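Local atomic coordinates of cell wall binding protein cwp8 (Peptoclostridium difficile, PDB entry 5J6Q), a protein that probably attaches itself to the bacterial cell wall through three CWB2 cell-wall-binding modules and belongs to the proteins associated with the S-layer. Residues 302-306 with 336-340; 309-314 with 355-360; 326-330 with 434-438. Residue numbers count along the deposited sequence, not the author numbering.

Contact 1: 302-306 with 336-340; sequences SKERF and NAPIL
The ring of F306 lies against the backbone of 336-338, its CE2 3.4 Å from N336 O, CZ 3.7 Å from A337 C and CE1 3.7 Å from P338 CD. F306 (chi1 m) is where the chain leaves helix 294-305: its N still donates to S302 O (2.8 Å), but phi/psi of -134/134 turn it extended. A large flat side chain suits a buried place beside a proline ring. Across from it, N336 is left-handed (44/56), A337 and P338 are extended, and strand 339-342 begins. This strand is an edge of the four-stranded parallel sheet of the first CWB2 module, so the contact packs a helix end on the sheet's border in an alpha/beta fold. R305 (chi1 m, chi2 t) reaches along the same backbone: NH2 donates to A337 O at 3.0 Å, and NH1 adds a weak bond to A337 O at 3.2 Å. Water 1, accepting from R305 NH2 and from I339 N (2.9 Å each), joins the guanidinium to the strand's start. One turn back, small S302 lets the backbones approach, its CA 5.5 Å from P338 CA; S302 OG (chi1 t) lies 3.3 Å from P338 CB, and its weak hydrogen bond goes to E354.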
ATOM      1  N   SER A 302      19.194 -10.690  -2.280  1.00 40.11           N
ATOM      2  CA  SER A 302      20.435 -10.170  -2.873  1.00 44.88           C
ATOM      3  C   SER A 302      20.358  -8.634  -3.001  1.00 44.89           C
ATOM      4  O   SER A 302      21.318  -7.939  -2.631  1.00 42.54           O
ATOM      5  CB  SER A 302      20.715 -10.812  -4.224  1.00 43.22           C
ATOM      6  OG  SER A 302      22.043 -10.526  -4.619  1.00 47.11           O
ATOM      7  N   LYS A 303      19.220  -8.090  -3.464  1.00 44.87           N
ATOM      8  CA  LYS A 303      19.152  -6.625  -3.499  1.00 44.29           C
ATOM      9  C   LYS A 303      19.295  -5.985  -2.121  1.00 46.60           C
ATOM     10  O   LYS A 303      19.837  -4.884  -2.018  1.00 43.97           O
ATOM     11  CB  LYS A 303      17.875  -6.175  -4.145  1.00 42.32           C
ATOM     12  CG  LYS A 303      17.955  -6.522  -5.657  1.00 41.33           C
ATOM     13  CD  LYS A 303      16.522  -6.621  -6.130  1.00 59.39           C
ATOM     14  CE  LYS A 303      16.386  -6.717  -7.635  1.00 68.28           C
ATOM     15  NZ  LYS A 303      15.100  -6.094  -8.036  1.00 68.75           N
ATOM     16  N   GLU A 304      18.868  -6.689  -1.052  1.00 40.97           N
ATOM     17  CA  GLU A 304      18.989  -6.113   0.245  1.00 41.26           C
ATOM     18  C   GLU A 304      20.421  -6.154   0.679  1.00 43.16           C
ATOM     19  O   GLU A 304      20.900  -5.206   1.297  1.00 43.25           O
ATOM     20  CB  GLU A 304      18.094  -6.839   1.259  1.00 38.89           C
ATOM     21  CG  GLU A 304      18.034  -6.106   2.572  1.00 48.53           C
ATOM     22  CD  GLU A 304      17.315  -4.747   2.469  1.00 58.12           C
ATOM     23  OE1 GLU A 304      16.363  -4.601   1.620  1.00 57.67           O
ATOM     24  OE2 GLU A 304      17.701  -3.859   3.254  1.00 51.79           O
ATOM     25  N   ARG A 305      21.126  -7.233   0.342  1.00 42.42           N
ATOM     26  CA  ARG A 305      22.508  -7.371   0.748  1.00 47.08           C
ATOM     27  C   ARG A 305      23.489  -6.539  -0.093  1.00 49.73           C
ATOM     28  O   ARG A 305      24.470  -6.054   0.469  1.00 49.62           O
ATOM     29  CB  ARG A 305      22.935  -8.857   0.653  1.00 47.37           C
ATOM     30  CG  ARG A 305      22.089  -9.698   1.615  1.00 47.52           C
ATOM     31  CD  ARG A 305      22.514 -11.147   1.654  1.00 46.11           C
ATOM     32  NE  ARG A 305      23.935 -11.281   1.972  1.00 40.78           N
ATOM     33  CZ  ARG A 305      24.706 -12.208   1.449  1.00 39.64           C
ATOM     34  NH1 ARG A 305      26.000 -12.258   1.777  1.00 50.86           N
ATOM     35  NH2 ARG A 305      24.205 -13.112   0.617  1.00 43.38           N
ATOM     36  N   PHE A 306      23.264  -6.382  -1.411  1.00 48.86           N
ATOM     37  CA  PHE A 306      24.279  -5.663  -2.191  1.00 50.56           C
ATOM     38  C   PHE A 306      23.804  -4.587  -3.157  1.00 49.60           C
ATOM     39  O   PHE A 306      22.864  -4.774  -3.925  1.00 47.86           O
ATOM     40  CB  PHE A 306      25.102  -6.628  -3.055  1.00 49.54           C
ATOM     41  CG  PHE A 306      25.593  -7.880  -2.351  1.00 52.53           C
ATOM     42  CD1 PHE A 306      24.851  -9.048  -2.390  1.00 45.83           C
ATOM     43  CD2 PHE A 306      26.777  -7.875  -1.645  1.00 49.65           C
ATOM     44  CE1 PHE A 306      25.275 -10.175  -1.728  1.00 45.44           C
ATOM     45  CE2 PHE A 306      27.200  -9.002  -0.991  1.00 57.72           C
ATOM     46  CZ  PHE A 306      26.439 -10.162  -1.031  1.00 49.69           C
ATOM     47  N   ASN A 336      31.351 -12.743   0.779  1.00 54.11           N
ATOM     48  CA  ASN A 336      30.445 -11.615   0.471  1.00 58.60           C
ATOM     49  C   ASN A 336      29.712 -11.833  -0.852  1.00 56.27           C
ATOM     50  O   ASN A 336      29.797 -11.028  -1.767  1.00 54.29           O
ATOM     51  CB  ASN A 336      31.265 -10.330   0.436  1.00 64.87           C
ATOM     52  CG  ASN A 336      31.925 -10.116   1.768  1.00 81.07           C
ATOM     53  OD1 ASN A 336      31.229  -9.923   2.770  1.00 87.35           O
ATOM     54  ND2 ASN A 336      33.255 -10.152   1.872  1.00 87.13           N
ATOM     55  N   ALA A 337      29.016 -12.947  -0.946  1.00 51.49           N
ATOM     56  CA  ALA A 337      28.331 -13.387  -2.164  1.00 46.35           C
ATOM     57  C   ALA A 337      26.896 -13.705  -1.849  1.00 42.69           C
ATOM     58  O   ALA A 337      26.643 -14.125  -0.718  1.00 46.28           O
ATOM     59  CB  ALA A 337      28.989 -14.662  -2.685  1.00 39.11           C
ATOM     60  N   PRO A 338      25.939 -13.531  -2.771  1.00 41.16           N
ATOM     61  CA  PRO A 338      24.490 -13.870  -2.495  1.00 39.85           C
ATOM     62  C   PRO A 338      24.288 -15.346  -2.689  1.00 47.60           C
ATOM     63  O   PRO A 338      25.064 -15.926  -3.477  1.00 48.62           O
ATOM     64  CB  PRO A 338      23.725 -13.162  -3.589  1.00 36.33           C
ATOM     65  CG  PRO A 338      24.837 -13.136  -4.812  1.00 37.55           C
ATOM     66  CD  PRO A 338      26.128 -12.851  -4.070  1.00 38.31           C
ATOM     67  N   ILE A 339      23.200 -15.935  -2.103  1.00 45.12           N
ATOM     68  CA  ILE A 339      23.015 -17.303  -2.365  1.00 41.94           C
ATOM     69  C   ILE A 339      21.931 -17.264  -3.383  1.00 38.67           C
ATOM     70  O   ILE A 339      20.824 -16.816  -3.136  1.00 43.90           O
ATOM     71  CB  ILE A 339      22.762 -18.210  -1.153  1.00 39.73           C
ATOM     72  CG1 ILE A 339      24.013 -18.355  -0.270  1.00 43.94           C
ATOM     73  CG2 ILE A 339      22.361 -19.560  -1.705  1.00 36.77           C
ATOM     74  CD1 ILE A 339      23.749 -18.838   1.287  1.00 40.66           C
ATOM     75  N   LEU A 340      22.251 -17.666  -4.595  1.00 36.91           N
ATOM     76  CA  LEU A 340      21.241 -17.550  -5.636  1.00 36.71           C
ATOM     77  C   LEU A 340      20.936 -19.000  -6.012  1.00 37.43           C
ATOM     78  O   LEU A 340      21.636 -19.875  -5.565  1.00 38.85           O
ATOM     79  CB  LEU A 340      21.698 -16.705  -6.862  1.00 33.62           C
ATOM     80  CG  LEU A 340      21.835 -15.189  -6.538  1.00 41.29           C
ATOM     81  CD1 LEU A 340      22.626 -14.449  -7.692  1.00 45.80           C
ATOM     82  CD2 LEU A 340      20.449 -14.521  -6.411  1.00 35.66           C
TER
HETATM   83  O   HOH W   1      21.712 -14.475  -0.093  1.00 36.48           O

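Contact 2: 309-314 with 355-360; sequences GEAEAI and ILRVLG
I355 opens the last stretch of helix 349-359; in its mm rotamer it brings CD1 to 3.2 Å from CG2 of I314, also mm, on strand 313-318. R357 contributes its backbone, R357 O accepting from G309 N at 2.7 Å, while its guanidinium bridges to E354 and D308. V358 serves twice: V358 O accepts from A311 N (2.9 Å), and its branched side chain packs V358 CB on A311 CB (3.5 Å) and V358 CG2 on I314 CD1 (3.6 Å), small alanine permitting the close approach. L359 sends CD2 to I314 CG1 (3.7 Å). G360 leaves the helix with positive phi (71/-151), its CA 3.8 Å from CA of G309, itself at 62/12; a CB on G360 would clash with G309 CA, so glycine suits the site. In this alpha/beta CWB2 module, the chain entering strand 313-318 thus gives peptide NH groups to two carbonyls of the helix's last turn, and aliphatic side chains seal the buried side, so R357 O and V358 O find donors while the apolar groups beside them are buried.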
ATOM      1  N   GLY A 309      27.139  -4.056  -8.305  1.00 51.69           N
ATOM      2  CA  GLY A 309      28.560  -4.356  -8.333  1.00 52.70           C
ATOM      3  C   GLY A 309      29.308  -4.518  -7.023  1.00 57.30           C
ATOM      4  O   GLY A 309      30.542  -4.596  -6.997  1.00 56.00           O
ATOM      5  N   GLU A 310      28.596  -4.611  -5.923  1.00 58.95           N
ATOM      6  CA  GLU A 310      29.252  -4.711  -4.616  1.00 56.52           C
ATOM      7  C   GLU A 310      29.495  -6.171  -4.167  1.00 56.64           C
ATOM      8  O   GLU A 310      30.166  -6.392  -3.171  1.00 56.28           O
ATOM      9  CB  GLU A 310      28.375  -3.928  -3.637  1.00 63.62           C
ATOM     10  CG  GLU A 310      28.932  -3.744  -2.243  1.00 78.44           C
ATOM     11  CD  GLU A 310      28.035  -2.817  -1.467  1.00 90.01           C
ATOM     12  OE1 GLU A 310      28.320  -1.583  -1.457  1.00 91.13           O
ATOM     13  OE2 GLU A 310      27.019  -3.323  -0.901  1.00 90.33           O
ATOM     14  N   ALA A 311      28.975  -7.196  -4.888  1.00 55.02           N
ATOM     15  CA  ALA A 311      29.272  -8.569  -4.450  1.00 52.79           C
ATOM     16  C   ALA A 311      30.679  -9.032  -4.970  1.00 53.57           C
ATOM     17  O   ALA A 311      31.028  -8.796  -6.147  1.00 51.77           O
ATOM     18  CB  ALA A 311      28.196  -9.553  -4.966  1.00 48.80           C
ATOM     19  N   GLU A 312      31.412  -9.781  -4.124  1.00 50.42           N
ATOM     20  CA  GLU A 312      32.701 -10.234  -4.505  1.00 54.39           C
ATOM     21  C   GLU A 312      32.632 -11.564  -5.128  1.00 55.47           C
ATOM     22  O   GLU A 312      33.603 -12.018  -5.748  1.00 56.12           O
ATOM     23  CB  GLU A 312      33.606 -10.194  -3.278  1.00 56.35           C
ATOM     24  CG  GLU A 312      33.785  -8.731  -2.875  1.00 66.86           C
ATOM     25  CD  GLU A 312      34.284  -8.548  -1.474  1.00 83.52           C
ATOM     26  OE1 GLU A 312      34.279  -7.391  -1.000  1.00 92.14           O
ATOM     27  OE2 GLU A 312      34.682  -9.550  -0.846  1.00 92.64           O
ATOM     28  N   ALA A 313      31.466 -12.192  -5.042  1.00 54.28           N
ATOM     29  CA  ALA A 313      31.325 -13.536  -5.591  1.00 47.30           C
ATOM     30  C   ALA A 313      29.866 -13.943  -5.687  1.00 46.31           C
ATOM     31  O   ALA A 313      28.975 -13.168  -5.321  1.00 45.58           O
ATOM     32  CB  ALA A 313      32.069 -14.535  -4.704  1.00 44.18           C
ATOM     33  N   ILE A 314      29.620 -15.157  -6.228  1.00 44.70           N
ATOM     34  CA  ILE A 314      28.269 -15.714  -6.373  1.00 50.73           C
ATOM     35  C   ILE A 314      28.349 -17.157  -5.743  1.00 54.40           C
ATOM     36  O   ILE A 314      29.356 -17.845  -5.957  1.00 50.27           O
ATOM     37  CB  ILE A 314      27.780 -15.844  -7.858  1.00 52.04           C
ATOM     38  CG1 ILE A 314      27.876 -14.495  -8.616  1.00 44.77           C
ATOM     39  CG2 ILE A 314      26.302 -16.436  -7.894  1.00 46.19           C
ATOM     40  CD1 ILE A 314      26.793 -13.497  -8.274  1.00 38.26           C
ATOM     41  N   ILE A 355      22.968 -11.978 -11.142  1.00 42.36           N
ATOM     42  CA  ILE A 355      24.447 -12.189 -11.216  1.00 43.27           C
ATOM     43  C   ILE A 355      25.182 -10.914 -11.821  1.00 46.00           C
ATOM     44  O   ILE A 355      26.158 -10.415 -11.264  1.00 46.15           O
ATOM     45  CB  ILE A 355      24.801 -13.350 -12.143  1.00 46.54           C
ATOM     46  CG1 ILE A 355      24.150 -14.638 -11.612  1.00 44.70           C
ATOM     47  CG2 ILE A 355      26.447 -13.533 -12.231  1.00 41.34           C
ATOM     48  CD1 ILE A 355      24.823 -15.040 -10.369  1.00 44.03           C
ATOM     49  N   LEU A 356      24.672 -10.408 -12.931  1.00 53.45           N
ATOM     50  CA  LEU A 356      25.300  -9.248 -13.582  1.00 58.42           C
ATOM     51  C   LEU A 356      25.294  -8.046 -12.720  1.00 54.09           C
ATOM     52  O   LEU A 356      26.285  -7.347 -12.579  1.00 55.58           O
ATOM     53  CB  LEU A 356      24.560  -8.946 -14.884  1.00 57.80           C
ATOM     54  CG  LEU A 356      24.658 -10.069 -15.923  1.00 68.95           C
ATOM     55  CD1 LEU A 356      23.947  -9.599 -17.218  1.00 70.23           C
ATOM     56  CD2 LEU A 356      26.106 -10.445 -16.236  1.00 71.99           C
ATOM     57  N   ARG A 357      24.173  -7.803 -12.085  1.00 55.52           N
ATOM     58  CA  ARG A 357      23.975  -6.631 -11.254  1.00 50.57           C
ATOM     59  C   ARG A 357      24.900  -6.595 -10.104  1.00 53.59           C
ATOM     60  O   ARG A 357      25.498  -5.524  -9.856  1.00 51.93           O
ATOM     61  CB  ARG A 357      22.523  -6.554 -10.705  1.00 55.44           C
ATOM     62  CG  ARG A 357      22.218  -5.152 -10.135  1.00 52.93           C
ATOM     63  CD  ARG A 357      20.965  -5.080  -9.225  1.00 50.66           C
ATOM     64  NE  ARG A 357      21.056  -5.965  -8.056  1.00 47.43           N
ATOM     65  CZ  ARG A 357      21.626  -5.634  -6.909  1.00 54.71           C
ATOM     66  NH1 ARG A 357      22.150  -4.432  -6.735  1.00 42.02           N
ATOM     67  NH2 ARG A 357      21.683  -6.532  -5.909  1.00 49.51           N
ATOM     68  N   VAL A 358      25.076  -7.755  -9.377  1.00 52.11           N
ATOM     69  CA  VAL A 358      25.918  -7.652  -8.176  1.00 50.33           C
ATOM     70  C   VAL A 358      27.395  -7.775  -8.465  1.00 49.28           C
ATOM     71  O   VAL A 358      28.154  -7.233  -7.670  1.00 49.95           O
ATOM     72  CB  VAL A 358      25.478  -8.673  -7.069  1.00 45.18           C
ATOM     73  CG1 VAL A 358      24.014  -8.453  -6.710  1.00 42.48           C
ATOM     74  CG2 VAL A 358      25.703 -10.117  -7.528  1.00 41.41           C
ATOM     75  N   LEU A 359      27.822  -8.484  -9.559  1.00 49.62           N
ATOM     76  CA  LEU A 359      29.282  -8.598  -9.863  1.00 52.97           C
ATOM     77  C   LEU A 359      29.778  -7.291 -10.492  1.00 51.97           C
ATOM     78  O   LEU A 359      30.915  -6.865 -10.201  1.00 55.22           O
ATOM     79  CB  LEU A 359      29.622  -9.761 -10.837  1.00 48.07           C
ATOM     80  CG  LEU A 359      29.202 -11.117 -10.335  1.00 46.34           C
ATOM     81  CD1 LEU A 359      29.421 -12.163 -11.421  1.00 42.68           C
ATOM     82  CD2 LEU A 359      29.946 -11.436  -9.028  1.00 39.54           C
ATOM     83  N   GLY A 360      28.939  -6.663 -11.320  1.00 53.06           N
ATOM     84  CA  GLY A 360      29.305  -5.394 -11.926  1.00 61.20           C
ATOM     85  C   GLY A 360      30.382  -5.487 -12.997  1.00 65.09           C
ATOM     86  O   GLY A 360      30.544  -6.514 -13.624  1.00 64.68           O
TER

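Contact 3: 326-330 with 434-438; sequences LASAP and SARAA
S434, at the start of the short helix 434-438, is held with chi1 m so that its OG donates to L326 O at 3.0 Å. That carbonyl lies in the last turn of helix 322-327, and the residue four places on, which would normally donate to it, is P330, a proline without an NH; A329 N bonds to L326 O at 3.3 Å, and the serine hydroxyl supplies a further donor. S434 is small enough to sit close as well: its OG is 3.4 Å from L326 CB, and its CB is 3.9 Å from A329 CB. The segments belong to the first and second CWB2 modules, and helix 531-542 of the third packs on the same residues, with A537 against A329 and S434 and A541 against A438. This is therefore a meeting place of the three modules, built largely from small side chains. P330 lies in the first turn of helix 329-334, where a missing NH costs little. Its CA comes within 3.4 Å of A438 CA, exceptionally near for two helices, and its CD lies 4.4 Å from A438 CB. A438, one turn beyond S434 and tied to it by A438 N to S434 O (2.8 Å), tolerates this because its side chain is a single methyl, with CB 3.4 Å from A329 O and 3.8 Å from A329 CB. Water 2 donates to both P330 O and A438 O, at 2.8 Å each, bridging the two carbonyls.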
ATOM      1  N   LEU A 326      21.932 -24.489   3.252  1.00 62.80           N
ATOM      2  CA  LEU A 326      22.031 -23.994   4.636  1.00 59.15           C
ATOM      3  C   LEU A 326      23.475 -24.045   5.064  1.00 54.17           C
ATOM      4  O   LEU A 326      23.951 -23.122   5.730  1.00 47.11           O
ATOM      5  CB  LEU A 326      21.090 -24.790   5.594  1.00 59.03           C
ATOM      6  CG  LEU A 326      21.484 -26.233   5.937  1.00 63.01           C
ATOM      7  CD1 LEU A 326      22.469 -26.250   7.095  1.00 59.33           C
ATOM      8  CD2 LEU A 326      20.240 -27.003   6.393  1.00 64.86           C
ATOM      9  N   ALA A 327      24.208 -25.146   4.643  1.00 55.33           N
ATOM     10  CA  ALA A 327      25.663 -25.245   4.936  1.00 54.62           C
ATOM     11  C   ALA A 327      26.427 -24.107   4.205  1.00 54.49           C
ATOM     12  O   ALA A 327      27.494 -23.692   4.667  1.00 55.23           O
ATOM     13  CB  ALA A 327      26.188 -26.601   4.477  1.00 54.09           C
ATOM     14  N   SER A 328      25.880 -23.568   3.076  1.00 52.41           N
ATOM     15  CA  SER A 328      26.586 -22.484   2.370  1.00 52.19           C
ATOM     16  C   SER A 328      26.524 -21.096   3.013  1.00 51.45           C
ATOM     17  O   SER A 328      27.095 -20.157   2.426  1.00 49.44           O
ATOM     18  CB  SER A 328      26.046 -22.357   0.963  1.00 49.43           C
ATOM     19  OG  SER A 328      26.314 -23.573   0.286  1.00 53.37           O
ATOM     20  N   ALA A 329      25.886 -20.950   4.192  1.00 47.45           N
ATOM     21  CA  ALA A 329      25.710 -19.613   4.756  1.00 48.64           C
ATOM     22  C   ALA A 329      27.006 -18.966   5.204  1.00 46.17           C
ATOM     23  O   ALA A 329      27.145 -17.783   4.878  1.00 42.84           O
ATOM     24  CB  ALA A 329      24.726 -19.654   5.943  1.00 45.55           C
ATOM     25  N   PRO A 330      27.907 -19.643   6.003  1.00 45.25           N
ATOM     26  CA  PRO A 330      29.155 -18.944   6.388  1.00 45.93           C
ATOM     27  C   PRO A 330      29.996 -18.675   5.140  1.00 45.26           C
ATOM     28  O   PRO A 330      30.787 -17.786   5.181  1.00 49.31           O
ATOM     29  CB  PRO A 330      29.781 -19.896   7.411  1.00 47.08           C
ATOM     30  CG  PRO A 330      29.136 -21.200   7.129  1.00 48.42           C
ATOM     31  CD  PRO A 330      27.754 -20.883   6.794  1.00 43.31           C
ATOM     32  N   SER A 434      21.979 -21.580  10.686  1.00 34.69           N
ATOM     33  CA  SER A 434      22.706 -20.946   9.586  1.00 34.06           C
ATOM     34  C   SER A 434      23.102 -19.484   9.852  1.00 36.87           C
ATOM     35  O   SER A 434      24.243 -19.183   9.595  1.00 37.27           O
ATOM     36  CB  SER A 434      21.887 -21.024   8.290  1.00 36.38           C
ATOM     37  OG  SER A 434      21.905 -22.386   7.858  1.00 36.90           O
ATOM     38  N   ALA A 435      22.210 -18.606  10.357  1.00 34.34           N
ATOM     39  CA  ALA A 435      22.620 -17.210  10.528  1.00 41.84           C
ATOM     40  C   ALA A 435      23.798 -17.140  11.519  1.00 36.26           C
ATOM     41  O   ALA A 435      24.751 -16.492  11.242  1.00 34.46           O
ATOM     42  CB  ALA A 435      21.457 -16.376  11.074  1.00 34.67           C
ATOM     43  N   ARG A 436      23.670 -17.822  12.672  1.00 37.60           N
ATOM     44  CA  ARG A 436      24.678 -17.776  13.726  1.00 41.50           C
ATOM     45  C   ARG A 436      25.991 -18.256  13.181  1.00 42.29           C
ATOM     46  O   ARG A 436      27.009 -17.582  13.443  1.00 40.89           O
ATOM     47  CB  ARG A 436      24.201 -18.617  14.911  1.00 42.86           C
ATOM     48  CG  ARG A 436      25.290 -18.960  15.871  1.00 42.89           C
ATOM     49  CD  ARG A 436      25.667 -17.648  16.583  1.00 44.96           C
ATOM     50  NE  ARG A 436      26.728 -17.851  17.546  1.00 50.07           N
ATOM     51  CZ  ARG A 436      26.968 -17.023  18.569  1.00 62.05           C
ATOM     52  NH1 ARG A 436      27.966 -17.281  19.404  1.00 52.82           N
ATOM     53  NH2 ARG A 436      26.212 -15.931  18.761  1.00 45.35           N
ATOM     54  N   ALA A 437      25.980 -19.366  12.391  1.00 36.10           N
ATOM     55  CA  ALA A 437      27.213 -19.863  11.837  1.00 39.88           C
ATOM     56  C   ALA A 437      27.773 -18.897  10.813  1.00 43.66           C
ATOM     57  O   ALA A 437      28.992 -18.634  10.859  1.00 41.85           O
ATOM     58  CB  ALA A 437      27.023 -21.194  11.191  1.00 35.38           C
ATOM     59  N   ALA A 438      26.908 -18.356   9.901  1.00 39.93           N
ATOM     60  CA  ALA A 438      27.364 -17.411   8.905  1.00 39.38           C
ATOM     61  C   ALA A 438      27.973 -16.217   9.635  1.00 40.32           C
ATOM     62  O   ALA A 438      28.908 -15.622   9.146  1.00 43.89           O
ATOM     63  CB  ALA A 438      26.226 -16.907   8.030  1.00 38.55           C
TER
HETATM   64  O   HOH W   2      31.162 -16.539   7.664  1.00 63.41           O

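Overall arrangement
From the N terminus, the chain leaves helix 294-305 and runs through 309-314 into strand 313-318, then through the helices around 326-330 to strand 339-342, where contact 1 closes the first loop. Contact 2 closes the next when helix 349-359 returns to the entry of strand 313-318. Contact 3 closes last and widest, 103 residues separating its segments. All three loops cross one another. Contacts 1 and 2, with centres about 8 Å apart, meet on adjacent strands of one sheet and, through F306 and R357, join the two helix ends. Contact 3 ties that first module to the second, touching contact 1 through I339.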